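Local coordinates for protein 432aa long hypothetical deoxyribodipyrimidine photolyase (Sulfolobus tokodaii, PDB 2E0I) that probably repairs ultraviolet-damaged DNA by splitting cyclobutane pyrimidine dimers with light, carrying two FAD molecules, one of them a likely light-harvesting cofactor, at residues A50-I55 and K179-L184; R215-L220 and L338-P343. All coordinates share one frame; numbering follows the deposited sequence.

Overall arrangement
Two adjoining contacts lie between or beside the two FAD molecules of this photolyase. Interaction 1 ties the helix carrying residues 50-55, whose far side touches the chain F FAD, to the segment 179-184. Interaction 2, nearer the middle of the chain, joins residues 215-220 to 338-343 beside the chain E FAD, at its phosphate and the pyrimidine edge of its flavin. Their centres lie 11 Å apart and they meet directly: the rings of Phe-53 and His-219 pack edge-to-face, and Ala-50 CB reaches Leu-338 O at 3.5 Å. Tyr-341 serves both cofactors, touching the chain E flavin while its hydroxyl bonds to the chain F adenine. The side chain of Asp-340 is about 9 Å from the chain F FAD, nearest atoms taken.

Interaction 1: residues A50-I55 and K179-L184; sequences AVSFMI and KIESPL. With FAD (flavin-adenine dinucleotide), chain F.
Ser-52 meets the segment 179-184 with both atoms of its short side chain: OG lies 2.8 Å from Ile-180 O, and CB rests 3.8 Å from Glu-181 CG. The hydroxyl sits beside its own backbone N (chi1 -60°), a setting that also brings it near Glu-48 O in the preceding helical turn, so its one proton has two carbonyls to choose between. As an acceptor the same oxygen takes a hydrogen from a water at 2.9 Å, and that water receives the N-H of Lys-179, extending the contact by one residue. Glu-181 runs past the serine with its methylene flank, and its carboxylate goes on to Asn-56, one helical turn further along. The helix, 48-66, belongs to the alpha/beta domain with its five-stranded parallel sheet, whereas 179-184 lies in the long connection leading to the helical FAD-binding part, as in other photolyases. There Ser-182 forms an ST turn, its OG accepting from Leu-184 N. The other side of the helix faces the chain F FAD. Met-54, with CG anti to the backbone N (chi1 -179°), lays SD over the flavin 3.7 Å from C9A; a bend at chi3 (85°) then carries CE across the central ring to 3.8 Å from N5. Nearby, Val-51 sets CG2 against the flavin methyl C7M at 3.6 Å.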
loop_
_atom_site.group_PDB
_atom_site.type_symbol
_atom_site.label_atom_id
_atom_site.label_comp_id
_atom_site.label_asym_id
_atom_site.label_seq_id
_atom_site.Cartn_x
_atom_site.Cartn_y
_atom_site.Cartn_z
ATOM N N ALA A 50 -0.377 -7.786 -5.604
ATOM C CA ALA A 50 0.666 -7.415 -4.655
ATOM C C ALA A 50 1.656 -8.555 -4.451
ATOM O O ALA A 50 2.868 -8.342 -4.399
ATOM C CB ALA A 50 0.047 -7.047 -3.327
ATOM N N VAL A 51 1.133 -9.769 -4.335
ATOM C CA VAL A 51 1.960 -10.940 -4.121
ATOM C C VAL A 51 2.915 -11.186 -5.287
ATOM O O VAL A 51 4.097 -11.484 -5.078
ATOM C CB VAL A 51 1.076 -12.172 -3.870
ATOM C CG1 VAL A 51 1.917 -13.419 -3.772
ATOM C CG2 VAL A 51 0.317 -11.981 -2.576
ATOM N N SER A 52 2.416 -11.056 -6.509
ATOM C CA SER A 52 3.256 -11.273 -7.680
ATOM C C SER A 52 4.395 -10.267 -7.694
ATOM O O SER A 52 5.551 -10.610 -7.981
ATOM C CB SER A 52 2.435 -11.120 -8.947
ATOM O OG SER A 52 1.395 -12.065 -8.953
ATOM N N PHE A 53 4.057 -9.021 -7.387
ATOM C CA PHE A 53 5.039 -7.957 -7.340
ATOM C C PHE A 53 6.112 -8.277 -6.306
ATOM O O PHE A 53 7.306 -8.078 -6.553
ATOM C CB PHE A 53 4.364 -6.641 -6.987
ATOM C CG PHE A 53 5.270 -5.452 -7.095
ATOM C CD1 PHE A 53 6.242 -5.218 -6.147
ATOM C CD2 PHE A 53 5.141 -4.554 -8.151
ATOM C CE1 PHE A 53 7.069 -4.110 -6.241
ATOM C CE2 PHE A 53 5.966 -3.443 -8.249
ATOM C CZ PHE A 53 6.930 -3.225 -7.289
ATOM N N MET A 54 5.688 -8.767 -5.148
ATOM C CA MET A 54 6.628 -9.120 -4.093
ATOM C C MET A 54 7.527 -10.288 -4.551
ATOM O O MET A 54 8.752 -10.234 -4.422
ATOM C CB MET A 54 5.847 -9.494 -2.844
ATOM C CG MET A 54 6.691 -9.855 -1.666
ATOM S SD MET A 54 5.618 -10.390 -0.331
ATOM C CE MET A 54 5.419 -12.121 -0.760
ATOM N N ILE A 55 6.917 -11.345 -5.083
ATOM C CA ILE A 55 7.677 -12.489 -5.574
ATOM C C ILE A 55 8.684 -12.021 -6.655
ATOM O O ILE A 55 9.864 -12.378 -6.627
ATOM C CB ILE A 55 6.742 -13.548 -6.210
ATOM C CG1 ILE A 55 5.570 -13.874 -5.276
ATOM C CG2 ILE A 55 7.531 -14.814 -6.513
ATOM C CD1 ILE A 55 5.961 -14.667 -4.064
ATOM N N LYS A 179 0.471 -16.127 -8.942
ATOM C CA LYS A 179 -0.623 -16.631 -9.769
ATOM C C LYS A 179 -1.090 -15.726 -10.901
ATOM O O LYS A 179 -1.499 -16.208 -11.954
ATOM C CB LYS A 179 -1.828 -16.961 -8.885
ATOM C CG LYS A 179 -1.547 -17.976 -7.785
ATOM C CD LYS A 179 -2.795 -18.196 -6.947
ATOM C CE LYS A 179 -2.512 -18.977 -5.674
ATOM N NZ LYS A 179 -3.731 -19.057 -4.809
ATOM N N ILE A 180 -1.052 -14.421 -10.685
ATOM C CA ILE A 180 -1.500 -13.485 -11.699
ATOM C C ILE A 180 -0.774 -12.172 -11.510
ATOM O O ILE A 180 -0.914 -11.531 -10.474
ATOM C CB ILE A 180 -3.011 -13.260 -11.585
ATOM C CG1 ILE A 180 -3.427 -12.080 -12.457
ATOM C CG2 ILE A 180 -3.390 -13.030 -10.135
ATOM C CD1 ILE A 180 -4.907 -11.732 -12.335
ATOM N N GLU A 181 -0.005 -11.778 -12.519
ATOM C CA GLU A 181 0.789 -10.548 -12.475
ATOM C C GLU A 181 0.093 -9.318 -13.058
ATOM O O GLU A 181 -0.701 -9.423 -13.986
ATOM C CB GLU A 181 2.114 -10.765 -13.219
ATOM C CG GLU A 181 2.965 -11.909 -12.667
ATOM C CD GLU A 181 4.352 -11.985 -13.303
ATOM O OE1 GLU A 181 5.042 -10.937 -13.374
ATOM O OE2 GLU A 181 4.758 -13.094 -13.723
ATOM N N SER A 182 0.390 -8.148 -12.508
ATOM C CA SER A 182 -0.187 -6.915 -13.023
ATOM C C SER A 182 0.485 -6.601 -14.349
ATOM O O SER A 182 1.713 -6.624 -14.460
ATOM C CB SER A 182 0.067 -5.741 -12.074
ATOM O OG SER A 182 -0.277 -4.507 -12.690
ATOM N N PRO A 183 -0.311 -6.300 -15.379
ATOM C CA PRO A 183 0.290 -5.987 -16.675
ATOM C C PRO A 183 1.011 -4.649 -16.601
ATOM O O PRO A 183 1.754 -4.275 -17.508
ATOM C CB PRO A 183 -0.920 -5.919 -17.598
ATOM C CG PRO A 183 -1.982 -5.358 -16.701
ATOM C CD PRO A 183 -1.781 -6.165 -15.434
ATOM N N LEU A 184 0.803 -3.943 -15.500
ATOM C CA LEU A 184 1.363 -2.616 -15.326
ATOM C C LEU A 184 2.667 -2.496 -14.522
ATOM O O LEU A 184 3.309 -1.442 -14.529
ATOM C CB LEU A 184 0.266 -1.744 -14.721
ATOM C CG LEU A 184 0.504 -0.265 -14.523
ATOM C CD1 LEU A 184 1.027 0.338 -15.819
ATOM C CD2 LEU A 184 -0.802 0.386 -14.074
HETATM P PA FAD F . -0.058 -8.275 5.745
HETATM O O1A FAD F . -0.871 -7.124 5.291
HETATM O O2A FAD F . 0.257 -9.464 4.924
HETATM O O5B FAD F . -1.196 -8.946 6.667
HETATM C C5B FAD F . -0.859 -9.977 7.601
HETATM C C4B FAD F . -2.061 -10.379 8.461
HETATM O O4B FAD F . -2.827 -9.191 8.744
HETATM C C3B FAD F . -3.007 -11.314 7.707
HETATM O O3B FAD F . -3.785 -12.066 8.643
HETATM C C2B FAD F . -3.888 -10.306 6.969
HETATM O O2B FAD F . -5.136 -10.920 6.640
HETATM C C1B FAD F . -4.108 -9.299 8.098
HETATM N N9A FAD F . -4.574 -7.987 7.585
HETATM C C8A FAD F . -3.992 -7.274 6.622
HETATM N N7A FAD F . -4.645 -6.128 6.446
HETATM C C5A FAD F . -5.656 -6.106 7.308
HETATM C C6A FAD F . -6.650 -5.184 7.612
HETATM N N6A FAD F . -6.745 -4.047 6.930
HETATM N N1A FAD F . -7.530 -5.468 8.584
HETATM C C2A FAD F . -7.468 -6.611 9.246
HETATM N N3A FAD F . -6.536 -7.510 8.980
HETATM C C4A FAD F . -5.618 -7.292 8.029
HETATM N N1 FAD F . 6.267 -10.681 4.308
HETATM C C2 FAD F . 6.942 -11.829 4.739
HETATM O O2 FAD F . 7.923 -11.728 5.473
HETATM N N3 FAD F . 6.463 -13.091 4.369
HETATM C C4 FAD F . 5.309 -13.204 3.581
HETATM O O4 FAD F . 4.897 -14.317 3.254
HETATM C C4X FAD F . 4.631 -12.061 3.171
HETATM N N5 FAD F . 3.439 -12.170 2.441
HETATM C C5X FAD F . 2.743 -11.020 2.047
HETATM C C6 FAD F . 1.515 -11.142 1.402
HETATM C C7 FAD F . 0.769 -10.009 1.089
HETATM C C7M FAD F . -0.581 -10.170 0.385
HETATM C C8 FAD F . 1.260 -8.749 1.422
HETATM C C8M FAD F . 0.464 -7.484 1.094
HETATM C C9 FAD F . 2.491 -8.629 2.060
HETATM C C9A FAD F . 3.239 -9.761 2.375
HETATM N N10 FAD F . 4.456 -9.653 3.068
HETATM C C10 FAD F . 5.110 -10.803 3.528
HETATM C "C1'" FAD F . 5.022 -8.324 3.398
HETATM C "C2'" FAD F . 4.408 -7.711 4.657
HETATM O "O2'" FAD F . 3.907 -6.405 4.355
HETATM C "C3'" FAD F . 5.447 -7.638 5.781
HETATM O "O3'" FAD F . 5.847 -8.961 6.148
HETATM C "C4'" FAD F . 4.875 -6.919 7.006
HETATM O "O4'" FAD F . 5.930 -6.679 7.941
HETATM C "C5'" FAD F . 3.782 -7.759 7.671
HETATM O "O5'" FAD F . 2.769 -6.935 8.254
HETATM P P FAD F . 1.458 -6.550 7.402
HETATM O O1P FAD F . 0.506 -5.912 8.338
HETATM O O2P FAD F . 1.854 -5.811 6.183
HETATM O O3P FAD F . 0.893 -8.008 7.018
HETATM O O HOH W 1 -0.526 -13.883 -7.653
#

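Interaction 2: residues R215-L220 and L338-P343; sequences RLSPHL and LVDYDP. With FAD (flavin-adenine dinucleotide), chain E.
Asp-340 OD2 is gripped by two groups, the hydroxyl of Ser-217 and the guanidinium of Arg-312, which forms a salt bridge with it. Ser-217 OG donates across 2.6 Å to the anti lone pair of this oxygen, the one turned away from OD1. With chi1 at 60°, Asp-340 has its CG tucked between its own backbone N and carbonyl carbon; the carboxylate thus reaches the serine while CB stays 3.4 Å from Pro-218 N. The side chains of proline and aspartate pass each other at a slant, and Pro-218 CB continues the contact on to Val-339 CG1, 4.1 Å away. With an alanine in place of Asp-340, CB would still lie beside the proline, but Arg-312 is likely to lose this counter-charge and the serine hydroxyl its acceptor, leaving it free to turn. All this lies against the chain E FAD, in the flavin-binding helical domain of the photolyase family. Backbone N-H groups of Leu-216 and Ser-217 converge on phosphate oxygen O1P, and Arg-215 N binds O2P at 2.7 Å. The type I turn from Leu-338 to Tyr-341, with the residue after it, presents main-chain atoms to the pyrimidine edge of the flavin: N3 donates to Asp-340 O at 2.9 Å, while Asp-342 N gives a nearly straight bond (164°) to O4 at 3.2 Å. Asp-342 is also the N-cap of helix 343-353, its OD1 accepting from Ile-345 N. Off the flavin rim, Leu-338 CD2 lies out of the ring plane, 3.6 Å from O4.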
loop_
_atom_site.group_PDB
_atom_site.type_symbol
_atom_site.label_atom_id
_atom_site.label_comp_id
_atom_site.label_asym_id
_atom_site.label_seq_id
_atom_site.Cartn_x
_atom_site.Cartn_y
_atom_site.Cartn_z
ATOM N N ARG A 215 3.798 6.177 -10.066
ATOM C CA ARG A 215 3.500 4.762 -9.892
ATOM C C ARG A 215 4.582 4.099 -9.042
ATOM O O ARG A 215 5.023 2.984 -9.336
ATOM C CB ARG A 215 3.417 4.073 -11.252
ATOM C CG ARG A 215 2.050 4.129 -11.880
ATOM C CD ARG A 215 2.051 3.405 -13.202
ATOM N NE ARG A 215 2.616 4.261 -14.239
ATOM C CZ ARG A 215 3.500 3.857 -15.145
ATOM N NH1 ARG A 215 3.929 2.596 -15.141
ATOM N NH2 ARG A 215 3.944 4.715 -16.056
ATOM N N LEU A 216 5.003 4.790 -7.987
ATOM C CA LEU A 216 6.039 4.281 -7.102
ATOM C C LEU A 216 5.566 3.544 -5.853
ATOM O O LEU A 216 6.354 2.826 -5.235
ATOM C CB LEU A 216 6.949 5.422 -6.651
ATOM C CG LEU A 216 8.121 5.874 -7.522
ATOM C CD1 LEU A 216 8.730 7.099 -6.890
ATOM C CD2 LEU A 216 9.170 4.776 -7.639
ATOM N N SER A 217 4.300 3.717 -5.481
ATOM C CA SER A 217 3.767 3.097 -4.263
ATOM C C SER A 217 4.156 1.631 -4.040
ATOM O O SER A 217 4.652 1.265 -2.973
ATOM C CB SER A 217 2.254 3.241 -4.225
ATOM O OG SER A 217 1.712 2.843 -5.467
ATOM N N PRO A 218 3.955 0.765 -5.044
ATOM C CA PRO A 218 4.340 -0.625 -4.786
ATOM C C PRO A 218 5.841 -0.788 -4.479
ATOM O O PRO A 218 6.241 -1.620 -3.660
ATOM C CB PRO A 218 3.889 -1.340 -6.057
ATOM C CG PRO A 218 4.027 -0.286 -7.089
ATOM C CD PRO A 218 3.508 0.949 -6.436
ATOM N N HIS A 219 6.677 0.017 -5.115
ATOM C CA HIS A 219 8.112 -0.070 -4.875
ATOM C C HIS A 219 8.486 0.448 -3.475
ATOM O O HIS A 219 9.407 -0.074 -2.828
ATOM C CB HIS A 219 8.854 0.704 -5.961
ATOM C CG HIS A 219 8.839 0.023 -7.291
ATOM N ND1 HIS A 219 9.743 -0.960 -7.631
ATOM C CD2 HIS A 219 7.995 0.137 -8.343
ATOM C CE1 HIS A 219 9.458 -1.423 -8.836
ATOM N NE2 HIS A 219 8.400 -0.773 -9.289
ATOM N N LEU A 220 7.771 1.472 -3.008
ATOM C CA LEU A 220 8.018 2.029 -1.678
ATOM C C LEU A 220 7.484 1.051 -0.623
ATOM O O LEU A 220 8.177 0.711 0.335
ATOM C CB LEU A 220 7.327 3.391 -1.532
ATOM C CG LEU A 220 7.852 4.519 -2.431
ATOM C CD1 LEU A 220 6.916 5.697 -2.355
ATOM C CD2 LEU A 220 9.270 4.916 -2.025
ATOM N N LEU A 338 -5.226 -3.923 -4.740
ATOM C CA LEU A 338 -4.061 -3.045 -4.813
ATOM C C LEU A 338 -2.711 -3.761 -4.905
ATOM O O LEU A 338 -2.388 -4.631 -4.099
ATOM C CB LEU A 338 -4.059 -2.097 -3.608
ATOM C CG LEU A 338 -4.635 -0.680 -3.724
ATOM C CD1 LEU A 338 -5.495 -0.508 -4.965
ATOM C CD2 LEU A 338 -5.417 -0.385 -2.458
ATOM N N VAL A 339 -1.923 -3.394 -5.904
ATOM C CA VAL A 339 -0.605 -3.977 -6.062
ATOM C C VAL A 339 0.278 -3.368 -4.973
ATOM O O VAL A 339 1.303 -3.942 -4.604
ATOM C CB VAL A 339 0.011 -3.631 -7.449
ATOM C CG1 VAL A 339 0.189 -2.124 -7.578
ATOM C CG2 VAL A 339 1.361 -4.316 -7.617
ATOM N N ASP A 340 -0.136 -2.207 -4.457
ATOM C CA ASP A 340 0.618 -1.492 -3.425
ATOM C C ASP A 340 -0.026 -1.526 -2.032
ATOM O O ASP A 340 0.287 -0.698 -1.172
ATOM C CB ASP A 340 0.823 -0.022 -3.847
ATOM C CG ASP A 340 -0.503 0.722 -4.064
ATOM O OD1 ASP A 340 -1.558 0.187 -3.646
ATOM O OD2 ASP A 340 -0.500 1.840 -4.644
ATOM N N TYR A 341 -0.908 -2.485 -1.790
ATOM C CA TYR A 341 -1.579 -2.541 -0.499
ATOM C C TYR A 341 -0.719 -2.330 0.740
ATOM O O TYR A 341 0.239 -3.063 0.995
ATOM C CB TYR A 341 -2.341 -3.856 -0.333
ATOM C CG TYR A 341 -2.997 -3.972 1.024
ATOM C CD1 TYR A 341 -2.595 -4.945 1.936
ATOM C CD2 TYR A 341 -3.995 -3.077 1.408
ATOM C CE1 TYR A 341 -3.173 -5.022 3.201
ATOM C CE2 TYR A 341 -4.575 -3.142 2.662
ATOM C CZ TYR A 341 -4.162 -4.118 3.554
ATOM O OH TYR A 341 -4.739 -4.185 4.799
ATOM N N ASP A 342 -1.087 -1.315 1.512
ATOM C CA ASP A 342 -0.409 -1.010 2.761
ATOM C C ASP A 342 -1.506 -0.874 3.824
ATOM O O ASP A 342 -2.282 0.085 3.803
ATOM C CB ASP A 342 0.369 0.293 2.640
ATOM C CG ASP A 342 1.289 0.527 3.821
ATOM O OD1 ASP A 342 0.784 0.629 4.974
ATOM O OD2 ASP A 342 2.522 0.601 3.585
ATOM N N PRO A 343 -1.578 -1.830 4.771
ATOM C CA PRO A 343 -2.601 -1.790 5.821
ATOM C C PRO A 343 -2.894 -0.414 6.408
ATOM O O PRO A 343 -4.037 0.036 6.378
ATOM C CB PRO A 343 -2.065 -2.772 6.858
ATOM C CG PRO A 343 -1.341 -3.775 6.021
ATOM C CD PRO A 343 -0.604 -2.908 5.034
HETATM P PA FAD E . 1.694 9.619 -7.234
HETATM O O1A FAD E . 2.594 9.532 -8.407
HETATM O O2A FAD E . 0.897 10.807 -6.860
HETATM O O5B FAD E . 2.880 9.772 -6.157
HETATM C C5B FAD E . 2.675 10.413 -4.896
HETATM C C4B FAD E . 3.353 9.609 -3.785
HETATM O O4B FAD E . 3.154 10.218 -2.498
HETATM C C3B FAD E . 2.738 8.209 -3.717
HETATM O O3B FAD E . 3.550 7.315 -4.483
HETATM C C2B FAD E . 2.928 7.889 -2.237
HETATM O O2B FAD E . 4.300 7.583 -1.980
HETATM C C1B FAD E . 2.566 9.241 -1.621
HETATM N N9A FAD E . 1.099 9.450 -1.568
HETATM C C8A FAD E . 0.353 10.119 -2.445
HETATM N N7A FAD E . -0.905 10.172 -2.012
HETATM C C5A FAD E . -0.964 9.528 -0.850
HETATM C C6A FAD E . -1.973 9.245 0.065
HETATM N N6A FAD E . -3.214 9.678 -0.132
HETATM N N1A FAD E . -1.677 8.533 1.162
HETATM C C2A FAD E . -0.450 8.098 1.395
HETATM N N3A FAD E . 0.534 8.353 0.550
HETATM C C4A FAD E . 0.312 9.058 -0.569
HETATM N N1 FAD E . -1.290 4.013 -1.182
HETATM C C2 FAD E . -0.564 2.843 -0.923
HETATM O O2 FAD E . 0.648 2.800 -1.125
HETATM N N3 FAD E . -1.229 1.692 -0.483
HETATM C C4 FAD E . -2.618 1.721 -0.314
HETATM O O4 FAD E . -3.195 0.728 0.128
HETATM C C4X FAD E . -3.336 2.880 -0.588
HETATM N N5 FAD E . -4.732 2.865 -0.498
HETATM C C5X FAD E . -5.468 4.030 -0.751
HETATM C C6 FAD E . -6.854 3.994 -0.638
HETATM C C7 FAD E . -7.594 5.152 -0.851
HETATM C C7M FAD E . -9.115 5.092 -0.691
HETATM C C8 FAD E . -6.946 6.340 -1.185
HETATM C C8M FAD E . -7.731 7.637 -1.398
HETATM C C9 FAD E . -5.559 6.365 -1.297
HETATM C C9A FAD E . -4.806 5.214 -1.075
HETATM N N10 FAD E . -3.402 5.230 -1.164
HETATM C C10 FAD E . -2.681 4.034 -1.017
HETATM C "C1'" FAD E . -2.684 6.498 -1.452
HETATM C "C2'" FAD E . -2.403 6.852 -2.915
HETATM O "O2'" FAD E . -3.610 6.811 -3.681
HETATM C "C3'" FAD E . -1.347 5.941 -3.547
HETATM O "O3'" FAD E . -0.166 5.956 -2.740
HETATM C "C4'" FAD E . -0.977 6.413 -4.955
HETATM O "O4'" FAD E . -2.143 6.462 -5.782
HETATM C "C5'" FAD E . 0.056 5.481 -5.593
HETATM O "O5'" FAD E . 0.329 5.861 -6.946
HETATM P P FAD E . 1.585 6.795 -7.323
HETATM O O1P FAD E . 2.788 6.226 -6.675
HETATM O O2P FAD E . 1.589 6.947 -8.795
HETATM O O3P FAD E . 1.227 8.202 -6.620
#